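Local atomic coordinates of GARP domain-containing protein (Trypanosoma brucei brucei TREU927, PDB entry 6XZ6), a protein that acts as a trypanosome receptor for the host complement regulator factor H and increases parasite transmission to tsetse flies. Residues E11-L16 with Q133-C138; K21-L26 with D105-E110; L28-R33 with E182-A187; T81-A86 with D199-E204. All coordinates share one frame; numbering follows the deposited sequence.

Interaction 1 of 4, residues E11-L16 with Q133-C138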
# COMPACT_ATOMS: atom_id res chain seq x y z
N GLU A 11 12.42 21.02 -7.36
CA GLU A 11 11.06 20.84 -6.84
C GLU A 11 10.47 19.56 -7.39
O GLU A 11 9.89 18.79 -6.63
CB GLU A 11 10.15 22.06 -7.12
CG GLU A 11 10.21 23.13 -6.03
CD GLU A 11 10.42 22.67 -4.59
OE1 GLU A 11 11.52 22.94 -4.04
OE2 GLU A 11 9.51 22.04 -4.01
N GLN A 12 10.68 19.30 -8.71
CA GLN A 12 10.23 18.09 -9.43
C GLN A 12 10.93 16.83 -8.93
O GLN A 12 10.28 15.80 -8.84
CB GLN A 12 10.46 18.21 -10.94
CG GLN A 12 9.54 19.18 -11.67
CD GLN A 12 10.04 19.51 -13.05
OE1 GLN A 12 10.92 18.84 -13.64
NE2 GLN A 12 9.48 20.55 -13.60
N THR A 13 12.25 16.89 -8.69
CA THR A 13 13.04 15.72 -8.26
C THR A 13 12.63 15.30 -6.84
O THR A 13 12.51 14.11 -6.58
CB THR A 13 14.56 15.97 -8.46
OG1 THR A 13 14.77 16.31 -9.82
CG2 THR A 13 15.41 14.75 -8.13
N LYS A 14 12.34 16.29 -5.96
CA LYS A 14 11.86 16.11 -4.60
C LYS A 14 10.50 15.40 -4.60
O LYS A 14 10.30 14.50 -3.81
CB LYS A 14 11.74 17.48 -3.90
CG LYS A 14 13.01 17.98 -3.23
CD LYS A 14 12.85 19.41 -2.79
CE LYS A 14 13.91 19.89 -1.83
NZ LYS A 14 13.67 21.31 -1.41
N ALA A 15 9.57 15.79 -5.51
CA ALA A 15 8.23 15.20 -5.67
C ALA A 15 8.30 13.75 -6.10
O ALA A 15 7.55 12.95 -5.58
CB ALA A 15 7.43 16.00 -6.66
N LEU A 16 9.22 13.39 -7.03
CA LEU A 16 9.49 12.02 -7.48
C LEU A 16 10.01 11.16 -6.32
O LEU A 16 9.60 10.03 -6.15
CB LEU A 16 10.54 12.01 -8.63
CG LEU A 16 10.13 12.58 -10.01
CD1 LEU A 16 11.27 12.48 -10.96
CD2 LEU A 16 8.97 11.80 -10.60
N GLN A 133 22.55 14.79 -6.33
CA GLN A 133 22.78 14.29 -4.97
C GLN A 133 21.50 13.83 -4.30
O GLN A 133 21.52 12.80 -3.63
CB GLN A 133 23.49 15.32 -4.11
CG GLN A 133 23.88 14.79 -2.75
CD GLN A 133 24.17 15.89 -1.81
OE1 GLN A 133 23.27 16.58 -1.32
NE2 GLN A 133 25.42 16.07 -1.55
N LEU A 134 20.40 14.59 -4.47
CA LEU A 134 19.09 14.27 -3.90
C LEU A 134 18.56 12.94 -4.47
O LEU A 134 18.14 12.09 -3.69
CB LEU A 134 18.09 15.42 -4.10
CG LEU A 134 16.61 15.06 -3.95
CD1 LEU A 134 16.20 14.98 -2.51
CD2 LEU A 134 15.74 16.05 -4.66
N ALA A 135 18.64 12.77 -5.81
CA ALA A 135 18.21 11.56 -6.52
C ALA A 135 19.09 10.33 -6.20
O ALA A 135 18.57 9.21 -6.16
CB ALA A 135 18.18 11.82 -8.01
N LYS A 136 20.42 10.52 -5.98
CA LYS A 136 21.33 9.42 -5.62
C LYS A 136 21.04 8.90 -4.21
O LYS A 136 21.11 7.69 -3.99
CB LYS A 136 22.80 9.84 -5.72
CG LYS A 136 23.50 9.39 -7.00
CD LYS A 136 24.91 9.98 -7.13
CE LYS A 136 25.21 10.54 -8.51
NZ LYS A 136 26.04 11.78 -8.43
N GLU A 137 20.69 9.81 -3.26
CA GLU A 137 20.35 9.51 -1.87
C GLU A 137 19.01 8.79 -1.76
O GLU A 137 18.76 8.07 -0.80
CB GLU A 137 20.27 10.81 -1.07
CG GLU A 137 21.57 11.29 -0.46
CD GLU A 137 21.59 12.77 -0.07
OE1 GLU A 137 20.53 13.33 0.27
OE2 GLU A 137 22.70 13.36 -0.09
N CYS A 138 18.15 9.00 -2.74
CA CYS A 138 16.79 8.48 -2.86
C CYS A 138 16.73 7.15 -3.61
O CYS A 138 15.64 6.68 -3.92
CB CYS A 138 15.93 9.53 -3.53
SG CYS A 138 14.18 9.45 -3.11
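A chi1 of -56°, measured to OG1, puts Thr13 OG1 beside the backbone N and its methyl CG2 anti to it, while Leu134 sends CG anti to its own N (chi1 162°), which brings one methyl from each helix into contact. The setting is the end of the three-helix bundle of the GARP family, where the short helix 129-137 lies along the long helix 4-61. Their segment axes are 9.9 Å apart and diverge by 6°, so they run nearly parallel. Leu134 CD2 does most of the touching. It meets Thr13 CG2 at 3.7 Å, the two side chains sliding past each other in opposite directions, and it approaches Lys14 CG at 3.6 Å, where the chains cross near a right angle. Thr13 OG1 hydrogen bonds back to Glu9 O, so the residue presents its hydrocarbon to helix 129-137. The extended Lys14 chain carries its ammonium to a long salt bridge, NZ to Glu11 OE1 at 3.8 Å. Cys138 is joined to Cys17 by a disulfide between the same two parts of the chain. Gln12 NE2 hydrogen bonds to Glu18 O of the bound factor H chain. Alongside Leu134, Ala135 CB reaches Thr13 CG2 at 4.0 Å.

Interaction 2 of 4, residues K21-L26 with D105-E110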
# COMPACT_ATOMS: atom_id res chain seq x y z
N LYS A 21 9.43 6.83 -2.32
CA LYS A 21 9.60 6.43 -0.92
C LYS A 21 8.32 5.81 -0.34
O LYS A 21 8.39 4.85 0.41
CB LYS A 21 10.04 7.62 -0.08
CG LYS A 21 11.52 7.96 -0.17
CD LYS A 21 11.83 9.25 0.62
CE LYS A 21 11.78 9.08 2.11
NZ LYS A 21 12.36 10.24 2.85
N GLN A 22 7.15 6.35 -0.72
CA GLN A 22 5.82 5.84 -0.31
C GLN A 22 5.51 4.51 -0.99
O GLN A 22 4.94 3.63 -0.36
CB GLN A 22 4.73 6.84 -0.69
CG GLN A 22 4.80 8.11 0.12
CD GLN A 22 3.76 9.10 -0.32
OE1 GLN A 22 3.17 9.02 -1.42
NE2 GLN A 22 3.51 10.05 0.54
N LEU A 23 5.85 4.39 -2.29
CA LEU A 23 5.62 3.17 -3.08
C LEU A 23 6.49 2.00 -2.62
O LEU A 23 6.06 0.86 -2.70
CB LEU A 23 5.75 3.45 -4.60
CG LEU A 23 4.75 4.51 -5.19
CD1 LEU A 23 5.07 4.82 -6.58
CD2 LEU A 23 3.33 4.04 -5.12
N ARG A 24 7.67 2.25 -2.07
CA ARG A 24 8.52 1.18 -1.54
C ARG A 24 8.05 0.72 -0.16
O ARG A 24 8.24 -0.44 0.18
CB ARG A 24 9.97 1.64 -1.51
CG ARG A 24 10.50 1.97 -2.89
CD ARG A 24 11.75 2.77 -2.78
NE ARG A 24 12.29 3.17 -4.08
CZ ARG A 24 13.17 4.15 -4.26
NH1 ARG A 24 13.59 4.88 -3.23
NH2 ARG A 24 13.60 4.44 -5.47
N LYS A 25 7.40 1.62 0.62
CA LYS A 25 6.84 1.34 1.94
C LYS A 25 5.55 0.58 1.88
O LYS A 25 5.37 -0.31 2.70
CB LYS A 25 6.66 2.63 2.78
CG LYS A 25 6.21 2.45 4.24
CD LYS A 25 7.15 1.53 5.05
CE LYS A 25 6.91 1.58 6.52
NZ LYS A 25 7.45 0.37 7.19
N LEU A 26 4.64 0.89 0.92
CA LEU A 26 3.34 0.19 0.78
C LEU A 26 3.41 -1.35 0.85
O LEU A 26 2.59 -1.89 1.59
CB LEU A 26 2.55 0.59 -0.49
CG LEU A 26 1.72 1.87 -0.44
CD1 LEU A 26 0.95 2.06 -1.75
CD2 LEU A 26 0.76 1.89 0.72
N ASP A 105 -0.90 -3.65 -3.77
CA ASP A 105 0.30 -4.27 -4.29
C ASP A 105 0.36 -4.15 -5.81
O ASP A 105 1.43 -3.97 -6.36
CB ASP A 105 0.41 -5.72 -3.77
CG ASP A 105 0.96 -5.82 -2.33
OD1 ASP A 105 0.81 -4.83 -1.55
OD2 ASP A 105 1.52 -6.88 -1.99
N SER A 106 -0.80 -4.17 -6.48
CA SER A 106 -0.91 -3.98 -7.93
C SER A 106 -0.56 -2.53 -8.29
O SER A 106 0.07 -2.29 -9.31
CB SER A 106 -2.32 -4.29 -8.40
OG SER A 106 -2.54 -5.68 -8.24
N PHE A 107 -0.97 -1.59 -7.41
CA PHE A 107 -0.72 -0.17 -7.56
C PHE A 107 0.77 0.13 -7.45
O PHE A 107 1.33 0.81 -8.32
CB PHE A 107 -1.55 0.61 -6.52
CG PHE A 107 -1.17 2.05 -6.35
CD1 PHE A 107 -1.34 2.96 -7.39
CD2 PHE A 107 -0.64 2.51 -5.15
CE1 PHE A 107 -0.99 4.30 -7.23
CE2 PHE A 107 -0.31 3.86 -4.98
CZ PHE A 107 -0.46 4.74 -6.03
N GLU A 108 1.42 -0.40 -6.40
CA GLU A 108 2.85 -0.21 -6.16
C GLU A 108 3.62 -0.81 -7.34
O GLU A 108 4.56 -0.19 -7.84
CB GLU A 108 3.23 -0.85 -4.82
CG GLU A 108 4.72 -0.83 -4.52
CD GLU A 108 5.63 -1.93 -5.08
OE1 GLU A 108 5.10 -2.95 -5.58
OE2 GLU A 108 6.87 -1.75 -5.01
N SER A 109 3.22 -1.99 -7.79
CA SER A 109 3.84 -2.69 -8.91
C SER A 109 3.79 -1.87 -10.20
O SER A 109 4.77 -1.82 -10.93
CB SER A 109 3.21 -4.06 -9.10
OG SER A 109 3.44 -4.51 -10.42
N GLU A 110 2.67 -1.19 -10.45
CA GLU A 110 2.44 -0.36 -11.63
C GLU A 110 3.37 0.83 -11.73
O GLU A 110 3.73 1.22 -12.85
CB GLU A 110 0.99 0.15 -11.63
CG GLU A 110 0.43 0.48 -13.01
CD GLU A 110 -0.88 1.25 -13.02
OE1 GLU A 110 -1.59 1.26 -11.99
OE2 GLU A 110 -1.19 1.88 -14.06
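Leu23 and Leu26 each bring a methyl to the Phe107 ring, and these apolar contacts form the first shell. They join helix 4-61 to helix 67-125, the first two long helices of the bundle, which form a helical hairpin; over these segments the axes approach to 9.3 Å with 139° between their N-to-C directions. Leu26 CD1 sits at the ring edge, in its plane, 3.8 Å from Phe107 CD2. Leu23 CD2 comes in obliquely, 3.6 Å from Phe107 CE2, its side chain crossing that of the phenylalanine at about a right angle. What delivers the ring is its first torsion: with CG anti to the backbone N (chi1 167°), Phe107 reaches across from a CB that does not itself aim at the other helix. The backbones come close beside it, Leu23 CA and Glu108 CA being 5.3 Å apart.

Helix 165-208 packs on the same cluster: Tyr170 touches Leu23, Leu181 touches Leu26, and Ala177 touches Phe107. At the polar margin Arg24 turns from the apolar cluster, forming a salt bridge through NE with Glu112 and hydrogen bonds from NH1 to the carbonyls of Cys138 and Ala141. Further out, Glu110 packs on Lys34 of the factor H chain, whose NZ makes a weak bond with Ser109 OG. Back at the ring, Leu23 CD2 lies 4.0 Å from Phe107 CZ.

Interaction 3 of 4, residues L28-R33 with E182-A187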
# COMPACT_ATOMS: atom_id res chain seq x y z
N LEU A 28 5.50 -3.35 2.35
CA LEU A 28 5.99 -3.69 3.68
C LEU A 28 4.85 -3.48 4.69
O LEU A 28 4.62 -4.32 5.55
CB LEU A 28 7.22 -2.82 4.04
CG LEU A 28 8.27 -2.55 2.94
CD1 LEU A 28 9.29 -1.53 3.43
CD2 LEU A 28 8.97 -3.82 2.52
N LEU A 29 4.11 -2.41 4.54
CA LEU A 29 2.93 -2.03 5.32
C LEU A 29 1.79 -3.06 5.11
O LEU A 29 1.27 -3.55 6.09
CB LEU A 29 2.52 -0.65 4.81
CG LEU A 29 1.51 0.14 5.58
CD1 LEU A 29 1.80 1.62 5.42
CD2 LEU A 29 0.11 -0.17 5.08
N THR A 30 1.43 -3.40 3.85
CA THR A 30 0.37 -4.37 3.55
C THR A 30 0.68 -5.73 4.16
O THR A 30 -0.24 -6.39 4.59
CB THR A 30 0.08 -4.52 2.04
OG1 THR A 30 1.24 -5.04 1.38
CG2 THR A 30 -0.39 -3.24 1.39
N GLU A 31 1.96 -6.14 4.19
CA GLU A 31 2.41 -7.41 4.77
C GLU A 31 2.23 -7.44 6.29
O GLU A 31 1.85 -8.47 6.83
CB GLU A 31 3.87 -7.65 4.42
CG GLU A 31 4.30 -9.10 4.49
CD GLU A 31 5.77 -9.27 4.16
OE1 GLU A 31 6.07 -9.77 3.05
OE2 GLU A 31 6.62 -8.89 4.99
N GLU A 32 2.48 -6.30 6.97
CA GLU A 32 2.31 -6.19 8.43
C GLU A 32 0.82 -6.35 8.77
O GLU A 32 0.49 -7.06 9.71
CB GLU A 32 2.88 -4.86 8.93
CG GLU A 32 4.39 -4.78 8.76
CD GLU A 32 5.12 -3.71 9.55
OE1 GLU A 32 5.36 -2.61 8.99
OE2 GLU A 32 5.48 -3.99 10.71
N ARG A 33 -0.06 -5.72 7.96
CA ARG A 33 -1.51 -5.78 8.09
C ARG A 33 -2.06 -7.18 7.83
O ARG A 33 -2.90 -7.65 8.59
CB ARG A 33 -2.18 -4.75 7.17
CG ARG A 33 -1.80 -3.28 7.51
CD ARG A 33 -2.20 -2.86 8.91
NE ARG A 33 -1.22 -1.90 9.43
CZ ARG A 33 -1.31 -1.29 10.62
NH1 ARG A 33 -0.38 -0.43 11.00
NH2 ARG A 33 -2.36 -1.52 11.41
N GLU A 182 -7.26 3.14 3.34
CA GLU A 182 -8.19 3.51 4.42
C GLU A 182 -9.06 2.31 4.80
O GLU A 182 -9.27 2.05 5.98
CB GLU A 182 -9.07 4.67 3.97
CG GLU A 182 -9.66 5.50 5.10
CD GLU A 182 -10.57 6.64 4.67
OE1 GLU A 182 -10.44 7.14 3.52
OE2 GLU A 182 -11.42 7.05 5.49
N GLU A 183 -9.55 1.57 3.80
CA GLU A 183 -10.34 0.36 3.95
C GLU A 183 -9.48 -0.79 4.45
O GLU A 183 -10.03 -1.68 5.10
CB GLU A 183 -11.00 -0.04 2.63
CG GLU A 183 -12.16 0.84 2.20
CD GLU A 183 -12.69 0.55 0.81
OE1 GLU A 183 -13.92 0.34 0.68
OE2 GLU A 183 -11.88 0.54 -0.14
N LEU A 184 -8.15 -0.81 4.16
CA LEU A 184 -7.24 -1.87 4.64
C LEU A 184 -7.09 -1.72 6.16
O LEU A 184 -7.01 -2.72 6.87
CB LEU A 184 -5.83 -1.80 3.96
CG LEU A 184 -4.74 -2.82 4.45
CD1 LEU A 184 -4.93 -4.15 3.80
CD2 LEU A 184 -3.35 -2.35 4.11
N GLN A 185 -7.11 -0.47 6.64
CA GLN A 185 -6.99 -0.18 8.07
C GLN A 185 -8.31 -0.42 8.82
O GLN A 185 -8.27 -0.93 9.94
CB GLN A 185 -6.41 1.23 8.29
CG GLN A 185 -5.11 1.43 7.48
CD GLN A 185 -4.54 2.82 7.57
OE1 GLN A 185 -5.26 3.82 7.68
NE2 GLN A 185 -3.21 2.92 7.49
N LYS A 186 -9.47 -0.17 8.17
CA LYS A 186 -10.79 -0.43 8.79
C LYS A 186 -10.98 -1.94 8.94
O LYS A 186 -11.46 -2.39 9.98
CB LYS A 186 -11.94 0.16 7.95
CG LYS A 186 -12.02 1.69 7.92
CD LYS A 186 -13.38 2.17 7.38
CE LYS A 186 -13.39 2.50 5.90
NZ LYS A 186 -12.90 3.88 5.64
N ALA A 187 -10.57 -2.72 7.91
CA ALA A 187 -10.65 -4.18 7.89
C ALA A 187 -9.73 -4.83 8.89
O ALA A 187 -10.08 -5.86 9.45
CB ALA A 187 -10.38 -4.70 6.50
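Thr30 OG1 has several partners within hydrogen-bonding range: Asp105 OD1 on helix 67-125 and Pro27 O of its own helix share or compete for its one proton, and Leu26 O is a weak third. With chi1 at 64° the hydroxyl stands between the backbone N and the carbonyl carbon, and this same rotation swings the methyl CG2 beside the N, where it meets Leu184 CD2 at 4.1 Å. That leucine methyl is the shared point of contact. Arg33 CG lies 3.9 Å from Leu184 CD2, the two side chains meeting at a slant. Leu29 CD2 stands 4.2 Å from Leu184 CD2. Three residues of helix 4-61 thus meet this one methyl from its near side. The helices involved, 4-61 and 165-208, are the first and third long members of the three-helix bundle; their segments run in the same sense, inclined by 21°, with axes 11.1 Å apart. At that spacing Leu184, with CG anti to its N (chi1 177°), bridges much of the gap. The guanidinium of Arg33 makes a long, weak ion pair with Glu36. Its contribution to the contact is the aliphatic base of the side chain, where Arg33 CB lies 4.1 Å from Leu184 CD2.

Interaction 4 of 4, residues T81-A86 with D199-E204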
# COMPACT_ATOMS: atom_id res chain seq x y z
N THR A 81 -21.10 -19.98 21.21
CA THR A 81 -21.62 -19.61 19.89
C THR A 81 -21.24 -18.16 19.59
O THR A 81 -20.86 -17.88 18.46
CB THR A 81 -23.13 -19.96 19.68
OG1 THR A 81 -23.96 -18.94 20.21
CG2 THR A 81 -23.53 -21.32 20.25
N VAL A 82 -21.27 -17.25 20.58
CA VAL A 82 -20.83 -15.86 20.37
C VAL A 82 -19.35 -15.83 19.94
O VAL A 82 -19.02 -15.09 19.01
CB VAL A 82 -21.14 -14.94 21.56
CG1 VAL A 82 -20.41 -13.59 21.45
CG2 VAL A 82 -22.65 -14.72 21.70
N ALA A 83 -18.49 -16.68 20.54
CA ALA A 83 -17.08 -16.82 20.17
C ALA A 83 -16.97 -17.34 18.74
O ALA A 83 -16.25 -16.75 17.94
CB ALA A 83 -16.36 -17.73 21.15
N TYR A 84 -17.75 -18.38 18.38
CA TYR A 84 -17.82 -18.91 17.00
C TYR A 84 -18.22 -17.83 15.97
O TYR A 84 -17.57 -17.69 14.94
CB TYR A 84 -18.79 -20.11 16.88
CG TYR A 84 -19.02 -20.52 15.45
CD1 TYR A 84 -18.00 -21.09 14.69
CD2 TYR A 84 -20.23 -20.25 14.80
CE1 TYR A 84 -18.18 -21.41 13.34
CE2 TYR A 84 -20.42 -20.54 13.45
CZ TYR A 84 -19.40 -21.15 12.73
OH TYR A 84 -19.60 -21.47 11.41
N GLU A 85 -19.30 -17.08 16.26
CA GLU A 85 -19.82 -16.02 15.39
C GLU A 85 -18.83 -14.90 15.19
O GLU A 85 -18.78 -14.36 14.11
CB GLU A 85 -21.15 -15.50 15.91
CG GLU A 85 -22.24 -16.56 15.96
CD GLU A 85 -23.57 -16.09 16.52
OE1 GLU A 85 -23.58 -15.12 17.31
OE2 GLU A 85 -24.60 -16.70 16.17
N ALA A 86 -18.03 -14.56 16.21
CA ALA A 86 -16.97 -13.54 16.13
C ALA A 86 -15.82 -14.03 15.26
O ALA A 86 -15.27 -13.25 14.50
CB ALA A 86 -16.47 -13.19 17.53
N ASP A 199 -12.44 -13.79 22.35
CA ASP A 199 -11.69 -14.03 23.59
C ASP A 199 -12.57 -13.82 24.81
O ASP A 199 -12.61 -14.68 25.69
CB ASP A 199 -10.44 -13.13 23.68
CG ASP A 199 -9.23 -13.66 22.92
OD1 ASP A 199 -9.10 -14.91 22.80
OD2 ASP A 199 -8.41 -12.83 22.46
N ASP A 200 -13.30 -12.68 24.84
CA ASP A 200 -14.23 -12.30 25.90
C ASP A 200 -15.30 -13.37 26.12
O ASP A 200 -15.60 -13.70 27.27
CB ASP A 200 -14.92 -10.95 25.57
CG ASP A 200 -14.03 -9.70 25.49
OD1 ASP A 200 -12.81 -9.81 25.78
OD2 ASP A 200 -14.55 -8.62 25.14
N ALA A 201 -15.87 -13.92 25.01
CA ALA A 201 -16.87 -14.97 25.00
C ALA A 201 -16.27 -16.29 25.49
O ALA A 201 -16.91 -16.97 26.29
CB ALA A 201 -17.48 -15.13 23.61
N LYS A 202 -15.05 -16.67 25.02
CA LYS A 202 -14.32 -17.87 25.45
C LYS A 202 -14.19 -17.84 26.98
O LYS A 202 -14.49 -18.84 27.65
CB LYS A 202 -12.91 -17.92 24.81
CG LYS A 202 -11.90 -18.81 25.56
CD LYS A 202 -10.45 -18.49 25.25
CE LYS A 202 -9.88 -17.39 26.12
NZ LYS A 202 -8.53 -16.97 25.66
N SER A 203 -13.76 -16.69 27.53
CA SER A 203 -13.58 -16.45 28.95
C SER A 203 -14.88 -16.55 29.72
O SER A 203 -14.86 -17.08 30.82
CB SER A 203 -12.93 -15.09 29.16
OG SER A 203 -11.60 -15.10 28.66
N GLU A 204 -16.00 -16.07 29.15
CA GLU A 204 -17.32 -16.16 29.79
C GLU A 204 -17.77 -17.62 29.84
O GLU A 204 -18.31 -18.03 30.86
CB GLU A 204 -18.36 -15.28 29.07
CG GLU A 204 -19.63 -15.05 29.90
CD GLU A 204 -20.67 -14.07 29.36
OE1 GLU A 204 -20.28 -13.05 28.74
OE2 GLU A 204 -21.88 -14.31 29.59
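Ala83 and Ala201 meet methyl to methyl, their CB atoms 3.8 Å apart. As neither has a rotatable side chain, backbone placement alone sets this contact: the CA atoms are 5.2 Å apart, and the axes of segments 81-86 and 199-204, on helices 67-125 and 165-208, approach to 7.9 Å, running antiparallel at 163°. Such spacing resembles that of an Alacoil, the tight antiparallel helix pair with alanine at the interface; Ala86, one turn on, touches Ala197 and Ala198 of the same partner helix. Val82 flanks the pair. Its CG1 lies anti to the backbone N (chi1 168°) and approaches Ala201 CB at 4.0 Å. Ala201 CB also packs on the backbone, 3.6 Å from Ala83 N, evidence that this methyl settles directly against the opposing helix. Lys202 behaves differently: its chain turns at chi3 (87°) and leads away from helix 67-125, placing NZ 3.6 Å from Asp199 OD1 in a salt bridge. Asp199 OD1 lies near Glu43 OE2 of helix 4-61, so the lysine may ease the crowding of like charge there. Across the interface itself no hydrogen bond or ion pair forms, which implies that the two helices are held here by close van der Waals fit of small apolar groups.

From the N terminus, helix 4-61 supplies segments 11-16, 21-26 and 28-33 to interactions 1, 2 and 3 in turn. Interaction 2 closes the hairpin with helix 67-125 and is nested within the loop that interaction 1 closes on helix 129-137. Interaction 3 bypasses both, reaching helix 165-208, and therefore crosses each of them along the chain. Interaction 4 starts on helix 67-125 and crosses all three. Interactions 1 and 2, and likewise 2 and 3, touch directly through probable hydrogen bonds. Interaction 4 stands apart, its centre 52 Å from that of interaction 1, tying helices 67-125 and 165-208 on the other side of the chain's centre.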